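Local structure of dual function macrocyclase-peptidase POPB (5N4B) at residues D68-L72 / G724-K728; L72-F76 / A712-G717; F76-Y82 / P510-F515. The protein cleaves peptide bonds after proline, first trimming a 35-residue amanitin precursor and then macrocyclising the released 25-residue peptide. The protein carries 1 engineered substitution. All coordinates share one frame; numbering follows the deposited sequence.

All three contacts use successive turns of helix 68-80, and they illustrate how one helix can serve several distant partners. Contact 1 joins its first turn to the C-terminal tail, contact 2 its middle to helix 705-722, and contact 3 its end to helix 510-519. Along the chain the partners come in reverse: 510-515, then 712-717, then 724-728. Contact 2 has its centre about 9 Å from each of the others, while the centres of contacts 1 and 3 lie about 14 Å apart. Leu72 is shared by contacts 1 and 2, Phe76 by contacts 2 and 3. An N-terminal helix is thereby laid against two helices of the alpha/beta-hydrolase domain, and the chain then enters the seven-bladed beta-propeller.

Contact 1 (D68-L72 / G724-K728); sequences DIQKL and GLELK
The first turn of helix 68-80 faces an irregular C-terminal tail, with Asp68 and Leu727 closest along the backbones, their CA atoms 7.5 Å apart. Leu727 supplies most of the packing. Its side chain and that of Asp68 come from opposite directions, and the methyl CD1 settles above the plane of the carboxylate, 3.5 Å from Asp68 CG. The aliphatic part of Lys71 borders the same methyl. There Lys71 CD and Leu727 CD1 are modelled closer than ordinary van der Waals contact, so the exact placement of this exposed chain is doubtful. The second methyl, Leu727 CD2, points to the buried side and meets Leu72 CD2 at 4.4 Å.

The tail begins where helix 705-722 ends in a Schellman motif, with Gly724 at positive phi. From there the chain runs on beside helix 510-519, where Leu725 and Leu727 both rest on Tyr519. Joining an N-terminal helix to the last modelled residues in this way belongs to the prolyl oligopeptidase architecture, whose hydrolase domain is built from both ends of the sequence.

No direct hydrogen bond crosses the contact; two waters make the polar link. One donates to Asp68 OD2 (2.7 Å) and to Leu725 O (2.9 Å). The other donates to Asp68 OD2 and to Glu726 OE1 (2.7 Å) while accepting from Leu727 N at 2.8 Å. Glu726 turns its carboxylate back by a bend at chi2 (-72°), which leaves OE1 4.1 Å from Asp68 OD2. A water that donates a hydrogen bond to each of these carboxylates probably eases their repulsion, although their proximity may still raise the affinity of one of them for a proton.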
loop_
_atom_site.group_PDB
_atom_site.type_symbol
_atom_site.label_atom_id
_atom_site.label_comp_id
_atom_site.label_asym_id
_atom_site.label_seq_id
_atom_site.Cartn_x
_atom_site.Cartn_y
_atom_site.Cartn_z
ATOM N N ASP A 68 -13.053 -7.148 27.502
ATOM C CA ASP A 68 -13.230 -5.910 26.775
ATOM C C ASP A 68 -13.063 -6.076 25.269
ATOM O O ASP A 68 -13.531 -5.223 24.517
ATOM C CB ASP A 68 -12.260 -4.848 27.268
ATOM C CG ASP A 68 -12.549 -4.415 28.692
ATOM O OD1 ASP A 68 -13.585 -4.826 29.301
ATOM O OD2 ASP A 68 -11.727 -3.658 29.224
ATOM N N ILE A 69 -12.418 -7.147 24.806
ATOM C CA ILE A 69 -12.247 -7.337 23.365
ATOM C C ILE A 69 -13.604 -7.426 22.669
ATOM O O ILE A 69 -13.807 -6.836 21.605
ATOM C CB ILE A 69 -11.332 -8.542 23.072
ATOM C CG1 ILE A 69 -9.900 -8.177 23.470
ATOM C CG2 ILE A 69 -11.347 -8.891 21.597
ATOM C CD1 ILE A 69 -8.964 -9.329 23.480
ATOM N N GLN A 70 -14.540 -8.204 23.223
ATOM C CA GLN A 70 -15.862 -8.294 22.596
ATOM C C GLN A 70 -16.587 -6.956 22.591
ATOM O O GLN A 70 -17.366 -6.671 21.652
ATOM C CB GLN A 70 -16.728 -9.339 23.311
ATOM C CG GLN A 70 -16.559 -10.709 22.743
ATOM C CD GLN A 70 -17.334 -10.861 21.455
ATOM O OE1 GLN A 70 -16.884 -10.426 20.394
ATOM N NE2 GLN A 70 -18.530 -11.402 21.551
ATOM N N LYS A 71 -16.396 -6.143 23.633
ATOM C CA LYS A 71 -16.973 -4.806 23.658
ATOM C C LYS A 71 -16.395 -3.949 22.533
ATOM O O LYS A 71 -17.122 -3.216 21.851
ATOM C CB LYS A 71 -16.775 -4.136 25.034
ATOM C CG LYS A 71 -17.343 -4.952 26.208
ATOM C CD LYS A 71 -17.209 -4.213 27.547
ATOM C CE LYS A 71 -18.000 -4.906 28.680
ATOM N NZ LYS A 71 -17.652 -6.355 28.848
ATOM N N LEU A 72 -15.093 -4.066 22.303
ATOM C CA LEU A 72 -14.472 -3.313 21.224
ATOM C C LEU A 72 -14.928 -3.830 19.867
ATOM O O LEU A 72 -15.142 -3.047 18.949
ATOM C CB LEU A 72 -12.951 -3.387 21.323
ATOM C CG LEU A 72 -12.336 -2.643 22.461
ATOM C CD1 LEU A 72 -10.799 -2.806 22.328
ATOM C CD2 LEU A 72 -12.691 -1.174 22.554
ATOM N N GLY A 724 -3.092 -0.891 30.554
ATOM C CA GLY A 724 -3.918 -0.723 31.739
ATOM C C GLY A 724 -5.124 0.163 31.527
ATOM O O GLY A 724 -5.636 0.736 32.496
ATOM N N LEU A 725 -5.618 0.278 30.297
ATOM C CA LEU A 725 -6.771 1.114 30.022
ATOM C C LEU A 725 -8.058 0.360 30.257
ATOM O O LEU A 725 -8.193 -0.809 29.875
ATOM C CB LEU A 725 -6.742 1.597 28.583
ATOM C CG LEU A 725 -5.440 2.228 28.099
ATOM C CD1 LEU A 725 -5.525 2.592 26.647
ATOM C CD2 LEU A 725 -5.079 3.442 28.958
ATOM N N GLU A 726 -9.042 1.087 30.774
ATOM C CA GLU A 726 -10.314 0.519 31.153
ATOM C C GLU A 726 -11.401 1.236 30.380
ATOM O O GLU A 726 -11.285 2.437 30.054
ATOM C CB GLU A 726 -10.578 0.656 32.665
ATOM C CG GLU A 726 -9.508 0.023 33.546
ATOM C CD GLU A 726 -9.529 -1.492 33.531
ATOM O OE1 GLU A 726 -10.315 -2.082 32.761
ATOM O OE2 GLU A 726 -8.747 -2.105 34.296
ATOM N N LEU A 727 -12.437 0.461 30.072
ATOM C CA LEU A 727 -13.659 1.017 29.515
ATOM C C LEU A 727 -14.359 1.842 30.583
ATOM O O LEU A 727 -14.463 1.421 31.740
ATOM C CB LEU A 727 -14.546 -0.114 28.989
ATOM C CG LEU A 727 -13.961 -0.870 27.783
ATOM C CD1 LEU A 727 -14.778 -2.098 27.440
ATOM C CD2 LEU A 727 -13.899 0.071 26.595
ATOM N N LYS A 728 -14.809 3.030 30.190
ATOM C CA LYS A 728 -15.254 4.069 31.126
ATOM C C LYS A 728 -16.650 4.549 30.778
ATOM O O LYS A 728 -17.620 4.156 31.439
ATOM C CB LYS A 728 -14.255 5.269 31.120
HETATM O O HOH W 1 -9.885 -2.210 27.985
HETATM O O HOH W 2 -12.481 -2.107 31.218
#

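Contact 2 (L72-F76 / A712-G717); sequences LAEKF and AADKWG
Phe76 and Trp716 cross at about a right angle, their ring planes at 90° and the centroid of the phenyl 5.5 Å from that of the five-membered ring. The closest atoms are Phe76 CE2 and Trp716 CD1, 3.5 Å apart, with CE2 near the plane of the indole at its edge. Trp716 was modelled in two conformers, and the contact with Phe76 is that of one of them. The phenyl also carries its rim along helix 705-722: Ala712 O lies near the ring plane, 3.7 Å from Phe76 CE2, and Ala713 N sits in plane at the same edge. With CG anti to the carbonyl carbon (chi1 -71°), Phe76 points its rim at these backbone atoms, while Leu72 CB, one turn earlier, lies over one face of the ring, offset toward its rim.

Helices 72-76 and 712-717 cross at 120°, their axes 9.1 Å apart at closest approach. Helix 705-722 is the C-terminal helix of the alpha/beta-hydrolase fold; the N-terminal helix 68-80 packs on its outer side, while Lys715 reaches from another side to a salt bridge with Glu602 and a hydrogen bond with Asn575.

Where the two backbones come closest, small residues meet. Ala73 and Ala713 have CA atoms 5.0 Å apart and their CB atoms touch at 3.8 Å. Ala713 CB presses against the backbone of the other helix, 3.6 Å from Ala73 N, and also borders Leu72 CB. Leu72 extends past it with its CD1 methyl directed at Gly717, where it meets the bare CA at 3.6 Å and is flanked by the carbonyl carbon of Trp716. Beyond Ala713, the side chain of Ile69 continues the packing toward Asp714.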
loop_
_atom_site.group_PDB
_atom_site.type_symbol
_atom_site.label_atom_id
_atom_site.label_comp_id
_atom_site.label_asym_id
_atom_site.label_seq_id
_atom_site.Cartn_x
_atom_site.Cartn_y
_atom_site.Cartn_z
ATOM N N LEU A 72 -15.093 -4.066 22.303
ATOM C CA LEU A 72 -14.472 -3.313 21.224
ATOM C C LEU A 72 -14.928 -3.830 19.867
ATOM O O LEU A 72 -15.142 -3.047 18.949
ATOM C CB LEU A 72 -12.951 -3.387 21.323
ATOM C CG LEU A 72 -12.336 -2.643 22.461
ATOM C CD1 LEU A 72 -10.799 -2.806 22.328
ATOM C CD2 LEU A 72 -12.691 -1.174 22.554
ATOM N N ALA A 73 -15.107 -5.137 19.706
ATOM C CA ALA A 73 -15.631 -5.638 18.439
ATOM C C ALA A 73 -16.976 -5.001 18.100
ATOM O O ALA A 73 -17.229 -4.605 16.950
ATOM C CB ALA A 73 -15.761 -7.145 18.460
ATOM N N GLU A 74 -17.866 -4.917 19.084
ATOM C CA GLU A 74 -19.173 -4.302 18.884
ATOM C C GLU A 74 -19.030 -2.848 18.467
ATOM O O GLU A 74 -19.709 -2.384 17.537
ATOM C CB GLU A 74 -19.948 -4.428 20.189
ATOM C CG GLU A 74 -21.285 -3.785 20.233
ATOM C CD GLU A 74 -21.974 -3.805 21.623
ATOM O OE1 GLU A 74 -21.492 -4.502 22.612
ATOM O OE2 GLU A 74 -22.939 -3.032 21.745
ATOM N N LYS A 75 -18.164 -2.096 19.152
ATOM C CA LYS A 75 -17.970 -0.679 18.824
ATOM C C LYS A 75 -17.327 -0.519 17.444
ATOM O O LYS A 75 -17.699 0.375 16.683
ATOM C CB LYS A 75 -17.069 -0.015 19.869
ATOM C CG LYS A 75 -17.637 0.061 21.290
ATOM C CD LYS A 75 -16.552 0.564 22.276
ATOM C CE LYS A 75 -17.014 0.557 23.738
ATOM N NZ LYS A 75 -18.126 1.473 23.969
ATOM N N PHE A 76 -16.361 -1.367 17.116
ATOM C CA PHE A 76 -15.620 -1.237 15.862
ATOM C C PHE A 76 -16.492 -1.623 14.669
ATOM O O PHE A 76 -16.436 -0.978 13.622
ATOM C CB PHE A 76 -14.377 -2.123 15.874
ATOM C CG PHE A 76 -13.260 -1.657 16.810
ATOM C CD1 PHE A 76 -13.288 -0.420 17.396
ATOM C CD2 PHE A 76 -12.209 -2.499 17.079
ATOM C CE1 PHE A 76 -12.211 0.014 18.195
ATOM C CE2 PHE A 76 -11.129 -2.098 17.913
ATOM C CZ PHE A 76 -11.150 -0.858 18.463
ATOM N N ALA A 712 -9.103 -6.567 14.468
ATOM C CA ALA A 712 -8.883 -5.236 15.012
ATOM C C ALA A 712 -9.206 -5.201 16.504
ATOM O O ALA A 712 -8.471 -4.603 17.302
ATOM C CB ALA A 712 -9.720 -4.209 14.242
ATOM N N ALA A 713 -10.300 -5.834 16.907
ATOM C CA ALA A 713 -10.636 -5.850 18.319
ATOM C C ALA A 713 -9.570 -6.565 19.142
ATOM O O ALA A 713 -9.232 -6.131 20.249
ATOM C CB ALA A 713 -12.004 -6.493 18.511
ATOM N N ASP A 714 -9.035 -7.672 18.631
ATOM C CA ASP A 714 -7.956 -8.374 19.342
ATOM C C ASP A 714 -6.731 -7.475 19.493
ATOM O O ASP A 714 -6.142 -7.400 20.573
ATOM C CB ASP A 714 -7.531 -9.607 18.553
ATOM C CG ASP A 714 -8.447 -10.807 18.700
ATOM O OD1 ASP A 714 -9.343 -10.783 19.535
ATOM O OD2 ASP A 714 -8.238 -11.805 17.940
ATOM N N LYS A 715 -6.335 -6.808 18.417
ATOM C CA LYS A 715 -5.126 -5.984 18.421
ATOM C C LYS A 715 -5.262 -4.808 19.379
ATOM O O LYS A 715 -4.420 -4.592 20.262
ATOM C CB LYS A 715 -4.840 -5.449 17.010
ATOM C CG LYS A 715 -3.873 -4.336 16.953
ATOM C CD LYS A 715 -3.449 -4.072 15.517
ATOM C CE LYS A 715 -4.408 -3.255 14.786
ATOM N NZ LYS A 715 -3.655 -2.498 13.680
ATOM N N TRP A 716 -6.337 -4.028 19.209
ATOM C CA TRP A 716 -6.492 -2.826 20.016
ATOM C C TRP A 716 -6.872 -3.184 21.447
ATOM O O TRP A 716 -6.480 -2.487 22.390
ATOM C CB TRP A 716 -7.499 -1.858 19.375
ATOM C CG TRP A 716 -7.089 -1.387 18.016
ATOM C CD1 TRP A 716 -7.804 -1.516 16.850
ATOM C CD2 TRP A 716 -5.861 -0.739 17.662
ATOM N NE1 TRP A 716 -7.096 -0.978 15.806
ATOM C CE2 TRP A 716 -5.891 -0.516 16.267
ATOM C CE3 TRP A 716 -4.743 -0.334 18.389
ATOM C CZ2 TRP A 716 -4.849 0.112 15.582
ATOM C CZ3 TRP A 716 -3.704 0.281 17.711
ATOM C CH2 TRP A 716 -3.763 0.507 16.328
ATOM N N GLY A 717 -7.596 -4.279 21.634
ATOM C CA GLY A 717 -7.877 -4.743 22.996
ATOM C C GLY A 717 -6.631 -5.224 23.713
ATOM O O GLY A 717 -6.443 -4.959 24.913
#

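Contact 3 (F76-Y82 / P510-F515); sequences FRASRNY and PIILTF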
loop_
_atom_site.group_PDB
_atom_site.type_symbol
_atom_site.label_atom_id
_atom_site.label_comp_id
_atom_site.label_asym_id
_atom_site.label_seq_id
_atom_site.Cartn_x
_atom_site.Cartn_y
_atom_site.Cartn_z
ATOM N N PHE A 76 -16.361 -1.367 17.116
ATOM C CA PHE A 76 -15.620 -1.237 15.862
ATOM C C PHE A 76 -16.492 -1.623 14.669
ATOM O O PHE A 76 -16.436 -0.978 13.622
ATOM C CB PHE A 76 -14.377 -2.123 15.874
ATOM C CG PHE A 76 -13.260 -1.657 16.810
ATOM C CD1 PHE A 76 -13.288 -0.420 17.396
ATOM C CD2 PHE A 76 -12.209 -2.499 17.079
ATOM C CE1 PHE A 76 -12.211 0.014 18.195
ATOM C CE2 PHE A 76 -11.129 -2.098 17.913
ATOM C CZ PHE A 76 -11.150 -0.858 18.463
ATOM N N ARG A 77 -17.247 -2.709 14.791
ATOM C CA ARG A 77 -18.162 -3.073 13.715
ATOM C C ARG A 77 -19.124 -1.939 13.422
ATOM O O ARG A 77 -19.339 -1.587 12.265
ATOM C CB ARG A 77 -18.930 -4.322 14.119
ATOM C CG ARG A 77 -19.699 -4.987 12.984
ATOM C CD ARG A 77 -20.534 -6.192 13.438
ATOM N NE ARG A 77 -19.743 -7.230 14.166
ATOM C CZ ARG A 77 -19.776 -7.449 15.453
ATOM N NH1 ARG A 77 -20.554 -6.741 16.267
ATOM N NH2 ARG A 77 -19.036 -8.428 15.958
ATOM N N ALA A 78 -19.674 -1.320 14.471
ATOM C CA ALA A 78 -20.585 -0.196 14.249
ATOM C C ALA A 78 -19.877 0.961 13.567
ATOM O O ALA A 78 -20.440 1.615 12.687
ATOM C CB ALA A 78 -21.223 0.224 15.565
ATOM N N SER A 79 -18.637 1.222 13.962
ATOM C CA SER A 79 -17.900 2.339 13.378
ATOM C C SER A 79 -17.626 2.141 11.897
ATOM O O SER A 79 -17.468 3.128 11.179
ATOM C CB SER A 79 -16.602 2.596 14.149
ATOM O OG SER A 79 -15.551 1.767 13.747
ATOM N N ARG A 80 -17.562 0.914 11.422
ATOM C CA ARG A 80 -17.336 0.594 10.008
ATOM C C ARG A 80 -18.636 0.524 9.219
ATOM O O ARG A 80 -18.601 0.490 7.999
ATOM C CB ARG A 80 -16.597 -0.747 9.895
ATOM C CG ARG A 80 -15.180 -0.718 10.400
ATOM C CD ARG A 80 -14.177 -0.406 9.369
ATOM N NE ARG A 80 -14.209 -1.367 8.257
ATOM C CZ ARG A 80 -13.144 -1.967 7.744
ATOM N NH1 ARG A 80 -13.315 -2.814 6.749
ATOM N NH2 ARG A 80 -11.922 -1.690 8.201
ATOM N N ASN A 81 -19.782 0.522 9.887
ATOM C CA ASN A 81 -21.056 0.222 9.223
ATOM C C ASN A 81 -21.690 1.500 8.685
ATOM O O ASN A 81 -22.692 2.019 9.196
ATOM C CB ASN A 81 -21.973 -0.482 10.203
ATOM C CG ASN A 81 -23.163 -1.113 9.521
ATOM O OD1 ASN A 81 -23.184 -1.261 8.315
ATOM N ND2 ASN A 81 -24.142 -1.507 10.306
ATOM N N TYR A 82 -21.081 1.982 7.587
ATOM C CA TYR A 82 -21.616 3.135 6.863
ATOM C C TYR A 82 -21.310 2.944 5.381
ATOM O O TYR A 82 -20.305 2.323 5.022
ATOM C CB TYR A 82 -21.039 4.493 7.343
ATOM C CG TYR A 82 -19.546 4.618 7.258
ATOM C CD1 TYR A 82 -18.741 4.269 8.338
ATOM C CD2 TYR A 82 -18.927 5.111 6.118
ATOM C CE1 TYR A 82 -17.379 4.388 8.288
ATOM C CE2 TYR A 82 -17.528 5.218 6.073
ATOM C CZ TYR A 82 -16.776 4.876 7.148
ATOM O OH TYR A 82 -15.410 5.040 7.051
ATOM N N PRO A 510 -12.176 4.770 11.012
ATOM C CA PRO A 510 -13.185 4.868 12.069
ATOM C C PRO A 510 -12.836 4.013 13.258
ATOM O O PRO A 510 -13.215 4.380 14.366
ATOM C CB PRO A 510 -14.488 4.410 11.380
ATOM C CG PRO A 510 -13.978 3.534 10.240
ATOM C CD PRO A 510 -12.710 4.218 9.760
ATOM N N ILE A 511 -12.118 2.911 13.073
ATOM C CA ILE A 511 -11.732 2.104 14.225
ATOM C C ILE A 511 -10.757 2.870 15.109
ATOM O O ILE A 511 -10.880 2.860 16.342
ATOM C CB ILE A 511 -11.187 0.753 13.752
ATOM C CG1 ILE A 511 -12.381 -0.102 13.222
ATOM C CG2 ILE A 511 -10.362 0.065 14.845
ATOM C CD1 ILE A 511 -12.048 -1.521 12.832
ATOM N N ILE A 512 -9.722 3.481 14.518
ATOM C CA ILE A 512 -8.787 4.245 15.330
ATOM C C ILE A 512 -9.524 5.350 16.066
ATOM O O ILE A 512 -9.325 5.526 17.276
ATOM C CB ILE A 512 -7.605 4.764 14.502
ATOM C CG1 ILE A 512 -6.772 3.556 14.063
ATOM C CG2 ILE A 512 -6.774 5.728 15.333
ATOM C CD1 ILE A 512 -5.657 3.829 13.053
ATOM N N LEU A 513 -10.370 6.125 15.383
ATOM C CA LEU A 513 -11.072 7.197 16.089
ATOM C C LEU A 513 -11.934 6.654 17.219
ATOM O O LEU A 513 -12.033 7.257 18.280
ATOM C CB LEU A 513 -11.918 8.042 15.122
ATOM C CG LEU A 513 -11.105 8.769 14.042
ATOM C CD1 LEU A 513 -12.041 9.614 13.212
ATOM C CD2 LEU A 513 -9.959 9.617 14.596
ATOM N N THR A 514 -12.575 5.519 17.005
ATOM C CA THR A 514 -13.374 4.911 18.064
ATOM C C THR A 514 -12.497 4.559 19.260
ATOM O O THR A 514 -12.876 4.814 20.405
ATOM C CB THR A 514 -14.066 3.681 17.497
ATOM O OG1 THR A 514 -14.987 4.086 16.487
ATOM C CG2 THR A 514 -14.851 2.959 18.560
ATOM N N PHE A 515 -11.324 3.988 19.025
ATOM C CA PHE A 515 -10.414 3.712 20.123
ATOM C C PHE A 515 -10.037 4.987 20.864
ATOM O O PHE A 515 -10.036 5.032 22.100
ATOM C CB PHE A 515 -9.167 3.029 19.592
ATOM C CG PHE A 515 -8.192 2.558 20.638
ATOM C CD1 PHE A 515 -7.221 3.415 21.109
ATOM C CD2 PHE A 515 -8.278 1.281 21.153
ATOM C CE1 PHE A 515 -6.322 2.999 22.050
ATOM C CE2 PHE A 515 -7.372 0.858 22.089
ATOM C CZ PHE A 515 -6.406 1.710 22.550
#
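A CH-pi contact joins Ile511 to Phe76: the CG2 methyl stands 3.6 Å from the centroid of the phenyl ring, only 2° off its normal. This is the face opposite the one lined by Leu72. The chi1 of Ile511 (-72°) sets CG2 opposite the backbone N, on the side where the ring lies, while CG1 and CD1 run on to meet Phe76 CB and Arg80 CG.

Other apolar contacts extend from this one. Thr514 CG2 lies in the phenyl plane at its edge, 3.9 Å from Phe76 CD1. At the far end, Pro510 CG meets the edge of the Tyr82 ring, touching OH at 3.8 Å, and Arg80 crosses the proline at a slant, CD against Pro510 CG.

Helix 510-519 connects the parallel strands 492-495 and 522-526 of the hydrolase sheet in a beta-alpha-beta unit, and segments 76-80 and 510-515 cross with an angle of 131° between their directions. Arg80 also packs on the backbone of the bound peptide.

Polar groups bond within their own helices. Ser79 OG donates to Phe76 O (2.9 Å), arriving on the same face of the carbonyl plane as Arg80 N. Thr514 OG1 donates to Pro510 O (2.8 Å), tilted from the carbonyl plane and on the face opposite Thr514 N. Across the contact, Ser79 CB packs closely on Thr514 OG1, at 3.2 Å, and Pro510 CB on Ser79 O, at 3.3 Å.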